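Local coordinates for protein cyanophage-like gp41-1 intein (Metagenome, PDB 6QAZ) that probably carries out protein splicing as a naturally split intein, excising itself and joining the flanking polypeptides by a peptide bond, at residues S45-Y50 with I61-H66; L39-K44 with I109-S114. All coordinates share one frame; numbering follows the deposited sequence. Where two conformers were deposited one is given.

Contact 1 of 2, residues S45-Y50 with I61-H66; sequences SKKKSY and ICSEEH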
loop_
_atom_site.group_PDB
_atom_site.type_symbol
_atom_site.label_atom_id
_atom_site.label_comp_id
_atom_site.label_asym_id
_atom_site.label_seq_id
_atom_site.Cartn_x
_atom_site.Cartn_y
_atom_site.Cartn_z
ATOM N N SER A 45 11.711 -3.669 8.628
ATOM C CA SER A 45 12.074 -5.066 8.366
ATOM C C SER A 45 12.651 -5.173 6.976
ATOM O O SER A 45 12.188 -4.529 6.133
ATOM C CB SER A 45 10.878 -6.014 8.544
ATOM O OG SER A 45 9.849 -5.704 7.603
ATOM N N LYS A 46 13.572 -6.097 6.776
ATOM C CA LYS A 46 14.136 -6.357 5.460
ATOM C C LYS A 46 13.426 -7.569 4.900
ATOM O O LYS A 46 13.409 -8.638 5.545
ATOM C CB LYS A 46 15.619 -6.647 5.573
ATOM C CG LYS A 46 16.358 -6.584 4.249
ATOM C CD LYS A 46 17.862 -6.653 4.393
ATOM C CE LYS A 46 18.571 -6.460 3.070
ATOM N NZ LYS A 46 19.888 -7.141 3.044
ATOM N N LYS A 47 12.845 -7.394 3.730
ATOM C CA LYS A 47 12.056 -8.440 3.067
ATOM C C LYS A 47 12.307 -8.347 1.560
ATOM O O LYS A 47 12.659 -7.273 1.022
ATOM C CB LYS A 47 10.546 -8.289 3.334
ATOM C CG LYS A 47 10.091 -8.159 4.776
ATOM C CD LYS A 47 8.570 -8.009 4.916
ATOM C CE LYS A 47 8.036 -8.401 6.272
ATOM N NZ LYS A 47 7.626 -7.229 7.059
ATOM N N LYS A 48 12.053 -9.440 0.866
ATOM C CA LYS A 48 11.973 -9.373 -0.592
ATOM C C LYS A 48 10.862 -8.430 -1.003
ATOM O O LYS A 48 9.763 -8.466 -0.437
ATOM C CB LYS A 48 11.763 -10.766 -1.189
ATOM C CG LYS A 48 11.791 -10.864 -2.720
ATOM C CD LYS A 48 13.055 -10.305 -3.376
ATOM C CE LYS A 48 14.296 -11.082 -3.004
ATOM N NZ LYS A 48 14.191 -12.511 -3.384
ATOM N N SER A 49 11.128 -7.613 -2.007
ATOM C CA SER A 49 10.177 -6.604 -2.484
ATOM C C SER A 49 9.760 -6.904 -3.909
ATOM O O SER A 49 10.474 -7.575 -4.650
ATOM C CB SER A 49 10.753 -5.233 -2.336
ATOM O OG SER A 49 11.843 -4.978 -3.194
ATOM N N TYR A 50 8.608 -6.358 -4.261
ATOM C CA TYR A 50 7.934 -6.539 -5.542
ATOM C C TYR A 50 7.367 -5.202 -5.964
ATOM O O TYR A 50 6.847 -4.453 -5.147
ATOM C CB TYR A 50 6.757 -7.510 -5.426
ATOM C CG TYR A 50 7.163 -8.883 -5.009
ATOM C CD1 TYR A 50 7.437 -9.172 -3.682
ATOM C CD2 TYR A 50 7.289 -9.908 -5.930
ATOM C CE1 TYR A 50 7.874 -10.403 -3.266
ATOM C CE2 TYR A 50 7.682 -11.183 -5.522
ATOM C CZ TYR A 50 8.019 -11.407 -4.195
ATOM O OH TYR A 50 8.436 -12.633 -3.737
ATOM N N ILE A 61 5.690 -0.484 -4.357
ATOM C CA ILE A 61 6.655 -1.547 -3.996
ATOM C C ILE A 61 6.274 -2.062 -2.620
ATOM O O ILE A 61 6.172 -1.298 -1.655
ATOM C CB ILE A 61 8.093 -1.029 -4.085
ATOM C CG1 ILE A 61 8.464 -0.769 -5.550
ATOM C CG2 ILE A 61 9.064 -2.030 -3.459
ATOM C CD1 ILE A 61 9.798 -0.098 -5.711
ATOM N N CYS A 62 6.144 -3.379 -2.531
ATOM C CA CYS A 62 5.655 -4.002 -1.297
ATOM C C CYS A 62 6.232 -5.400 -1.153
ATOM O O CYS A 62 6.840 -5.955 -2.069
ATOM C CB CYS A 62 4.130 -4.050 -1.288
ATOM S SG CYS A 62 3.416 -5.078 -2.601
ATOM N N SER A 63 5.979 -6.005 -0.007
ATOM C CA SER A 63 6.362 -7.400 0.237
ATOM C C SER A 63 5.298 -8.350 -0.280
ATOM O O SER A 63 4.175 -7.960 -0.649
ATOM C CB SER A 63 6.628 -7.628 1.693
ATOM O OG SER A 63 5.438 -7.489 2.439
ATOM N N GLU A 64 5.625 -9.640 -0.276
ATOM C CA GLU A 64 4.735 -10.634 -0.886
ATOM C C GLU A 64 3.434 -10.810 -0.114
ATOM O O GLU A 64 2.449 -11.251 -0.710
ATOM C CB GLU A 64 5.386 -12.000 -1.079
ATOM C CG GLU A 64 5.646 -12.746 0.208
ATOM C CD GLU A 64 6.171 -14.143 0.006
ATOM O OE1 GLU A 64 5.843 -14.732 -1.044
ATOM O OE2 GLU A 64 6.888 -14.628 0.907
ATOM N N GLU A 65 3.428 -10.500 1.176
ATOM C CA GLU A 65 2.208 -10.725 1.957
ATOM C C GLU A 65 1.386 -9.452 2.102
ATOM O O GLU A 65 0.290 -9.516 2.694
ATOM C CB GLU A 65 2.443 -11.416 3.234
ATOM C CG GLU A 65 2.922 -10.574 4.277
ATOM C CD GLU A 65 4.414 -10.416 4.354
ATOM O OE1 GLU A 65 4.980 -10.751 5.408
ATOM O OE2 GLU A 65 5.000 -9.943 3.342
ATOM N N HIS A 66 1.835 -8.331 1.572
ATOM C CA HIS A 66 1.103 -7.072 1.750
ATOM C C HIS A 66 -0.212 -7.107 0.972
ATOM O O HIS A 66 -0.234 -7.417 -0.235
ATOM C CB HIS A 66 1.980 -5.915 1.287
ATOM C CG HIS A 66 1.320 -4.620 1.564
ATOM N ND1 HIS A 66 1.340 -4.000 2.790
ATOM C CD2 HIS A 66 0.458 -3.900 0.824
ATOM C CE1 HIS A 66 0.506 -2.991 2.782
ATOM N NE2 HIS A 66 -0.017 -2.892 1.606
HETATM O O HOH W 1 8.267 -10.499 0.476
#

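Contact 2 of 2, residues L39-K44 with I109-S114; sequences LNVFPK and IDIEVS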
loop_
_atom_site.group_PDB
_atom_site.type_symbol
_atom_site.label_atom_id
_atom_site.label_comp_id
_atom_site.label_asym_id
_atom_site.label_seq_id
_atom_site.Cartn_x
_atom_site.Cartn_y
_atom_site.Cartn_z
ATOM N N LEU A 39 -2.244 4.004 14.162
ATOM C CA LEU A 39 -2.279 3.432 15.502
ATOM C C LEU A 39 -0.956 2.787 15.878
ATOM O O LEU A 39 -0.624 2.710 17.061
ATOM C CB LEU A 39 -3.391 2.389 15.591
ATOM C CG LEU A 39 -4.792 2.891 15.295
ATOM C CD1 LEU A 39 -5.795 1.790 15.394
ATOM C CD2 LEU A 39 -5.148 4.031 16.208
ATOM N N ASN A 40 -0.214 2.284 14.890
ATOM C CA ASN A 40 1.073 1.600 15.141
ATOM C C ASN A 40 1.984 1.864 13.974
ATOM O O ASN A 40 1.547 1.879 12.821
ATOM C CB ASN A 40 0.938 0.085 15.263
ATOM C CG ASN A 40 -0.045 -0.368 16.297
ATOM O OD1 ASN A 40 -1.260 -0.340 16.051
ATOM N ND2 ASN A 40 0.485 -0.759 17.435
ATOM N N VAL A 41 3.255 2.006 14.293
ATOM C CA VAL A 41 4.344 1.925 13.302
ATOM C C VAL A 41 5.198 0.756 13.763
ATOM O O VAL A 41 5.887 0.846 14.789
ATOM C CB VAL A 41 5.116 3.223 13.139
ATOM C CG1 VAL A 41 6.215 3.048 12.121
ATOM C CG2 VAL A 41 4.199 4.369 12.783
ATOM N N PHE A 42 5.073 -0.362 13.065
ATOM C CA PHE A 42 5.779 -1.585 13.456
ATOM C C PHE A 42 7.236 -1.421 13.082
ATOM O O PHE A 42 7.605 -0.536 12.321
ATOM C CB PHE A 42 5.132 -2.798 12.792
ATOM C CG PHE A 42 3.673 -2.962 13.147
ATOM C CD1 PHE A 42 3.276 -3.316 14.432
ATOM C CD2 PHE A 42 2.690 -2.782 12.185
ATOM C CE1 PHE A 42 1.928 -3.461 14.732
ATOM C CE2 PHE A 42 1.357 -2.945 12.507
ATOM C CZ PHE A 42 0.985 -3.269 13.772
ATOM N N PRO A 43 8.135 -2.281 13.588
ATOM C CA PRO A 43 9.543 -2.122 13.241
ATOM C C PRO A 43 9.790 -2.273 11.750
ATOM O O PRO A 43 9.162 -3.080 11.085
ATOM C CB PRO A 43 10.237 -3.226 14.026
ATOM C CG PRO A 43 9.315 -3.481 15.179
ATOM C CD PRO A 43 7.928 -3.293 14.622
ATOM N N LYS A 44 10.729 -1.488 11.261
ATOM C CA LYS A 44 11.237 -1.664 9.902
ATOM C C LYS A 44 11.796 -3.085 9.796
ATOM O O LYS A 44 12.348 -3.603 10.733
ATOM C CB LYS A 44 12.450 -0.791 9.578
ATOM C CG LYS A 44 12.185 0.500 8.834
ATOM C CD LYS A 44 13.311 1.501 8.959
ATOM C CE LYS A 44 14.712 0.929 8.855
ATOM N NZ LYS A 44 15.749 1.987 8.803
ATOM N N ILE A 109 8.504 -0.758 5.479
ATOM C CA ILE A 109 7.863 -0.503 6.758
ATOM C C ILE A 109 6.371 -0.723 6.685
ATOM O O ILE A 109 5.711 -0.884 5.663
ATOM C CB ILE A 109 8.230 0.913 7.131
ATOM C CG1 ILE A 109 7.892 1.270 8.573
ATOM C CG2 ILE A 109 7.550 1.824 6.135
ATOM C CD1 ILE A 109 8.376 0.306 9.608
ATOM N N ASP A 110 5.896 -0.899 7.899
ATOM C CA ASP A 110 4.569 -1.461 8.153
ATOM C C ASP A 110 3.880 -0.602 9.196
ATOM O O ASP A 110 4.444 -0.430 10.280
ATOM C CB ASP A 110 4.789 -2.862 8.665
ATOM C CG ASP A 110 3.546 -3.673 8.779
ATOM O OD1 ASP A 110 2.469 -3.260 8.318
ATOM O OD2 ASP A 110 3.697 -4.794 9.357
ATOM N N ILE A 111 2.681 -0.127 8.903
ATOM C CA ILE A 111 1.877 0.651 9.838
ATOM C C ILE A 111 0.505 0.009 9.995
ATOM O O ILE A 111 0.070 -0.741 9.139
ATOM C CB ILE A 111 1.758 2.126 9.398
ATOM C CG1 ILE A 111 0.854 2.330 8.180
ATOM C CG2 ILE A 111 3.127 2.736 9.161
ATOM C CD1 ILE A 111 0.665 3.781 7.780
ATOM N N GLU A 112 -0.168 0.339 11.068
ATOM C CA GLU A 112 -1.567 -0.027 11.308
ATOM C C GLU A 112 -2.386 1.249 11.383
ATOM O O GLU A 112 -1.975 2.187 12.105
ATOM C CB GLU A 112 -1.710 -0.767 12.634
ATOM C CG GLU A 112 -3.108 -1.229 12.895
ATOM C CD GLU A 112 -3.515 -2.350 11.988
ATOM O OE1 GLU A 112 -2.657 -3.069 11.393
ATOM O OE2 GLU A 112 -4.797 -2.536 11.921
ATOM N N VAL A 113 -3.517 1.289 10.698
ATOM C CA VAL A 113 -4.396 2.447 10.740
ATOM C C VAL A 113 -5.781 2.017 11.220
ATOM O O VAL A 113 -6.134 0.839 11.199
ATOM C CB VAL A 113 -4.444 3.214 9.405
ATOM C CG1 VAL A 113 -3.023 3.470 8.885
ATOM C CG2 VAL A 113 -5.281 2.513 8.347
ATOM N N SER A 114 -6.563 3.006 11.638
ATOM C CA SER A 114 -7.900 2.792 12.174
ATOM C C SER A 114 -8.913 2.538 11.061
ATOM O O SER A 114 -8.590 2.428 9.874
ATOM C CB SER A 114 -8.288 3.955 13.052
ATOM O OG SER A 114 -8.491 5.161 12.301
#

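Contact 1 of 2, residues S45-Y50 with I61-H66
Tyr50 has CG anti to its own carbonyl carbon, beside the backbone N (chi1 -62°). Its ring lies side by side with the Glu64 side chain, pointing the same way. CE1 of Tyr50 comes 3.7 Å from Glu64 CB, and Cys62 O lies at the ring edge, near its plane. Ser63 has OG between its backbone N and carbonyl carbon (chi1 67°). From there it donates to Glu65 OE2 at 2.7 Å, approaching from above the carboxylate plane. Lys47 crosses Glu65 at about a right angle, with its CD 3.8 Å from Ser63 CB. Lys47 NZ donates to Ser45 OG at 2.8 Å; any pull toward Glu65 OE1, 4.7 Å from NZ, would be long-range.

Tyr50 N gives to Cys62 O at 2.8 Å, and Cys62 N returns to Tyr50 O at 2.9 Å. A water donates to Lys48 O and accepts from Glu64 N. Ser49 OG bonds Asp104 O on strand 93-113, the other neighbour of this strand.

Ser63 to His66 make a type I beta turn. Ser-Glu-Glu-His is consistent with the intein block B TxxH motif, with serine for threonine. The Ser63-Glu65 bond braces the turn, and the Tyr50-Cys62 pair fixes the hairpin beside it.

Contact 2 of 2, residues L39-K44 with I109-S114
Leu39 and Asn40 both donate their backbone N-H to Glu112 O, which makes a classic beta bulge. The Leu39 N to Glu112 O bond is 2.8 Å; that from Asn40 N to Glu112 O is longer, 3.3 Å. Both donors come from the same face of the carbonyl plane. Glu112 N returns a bond to Asn40 O at 2.9 Å. Further along, Phe42 N donates to Asp110 O, also at 2.9 Å.

Asn40, Phe42 and Glu112 pack together on one side of this ladder. Glu112 CG is anti to its backbone N (chi1 -177°), and the side chain runs beside that of Asn40, pointing the same way. Asn40 OD1 lies 3.5 Å from Glu112 CB. The Phe42 ring takes Asn40 CB on one face, toward the rim, and brings CE2 to 3.8 Å from Glu112 CB. Its CD2 is 3.6 Å from Asp110 OD2. Val41 and Ile111 turn to the other side, where CG2 of Val41 meets CG2 of Ile111 at 4.1 Å. Ile111 also touches Ile20 and Phe119.

Further out, Val113 N bonds Asn128 OD1, and Val113 O accepts from His117 ND1 in the loop before strand 118-121. Glu112 O, with its two donors, fixes the bulge. The next residue ties the end of strand 93-113 to Asn128, the C-terminal residue, probably where the downstream segment is released.

In the fold
After four shorter strands, strand 34-41 and the short link to Lys44 supply the first half of contact 2. Residues 45-50 follow at once and begin contact 1. The chain then turns back as a beta hairpin, and residues 61-66 close contact 1 over ten intervening residues. Much later, the end of strand 93-113 returns to residues 39-44 and closes the 64-residue loop of contact 2. Contact 1 is therefore nested inside contact 2. Long strand 93-113 pairs with both 34-41 and 45-54, so both contacts reach one curved antiparallel sheet. Their centres lie about 14 Å apart. This agrees with the intein (HINT) fold.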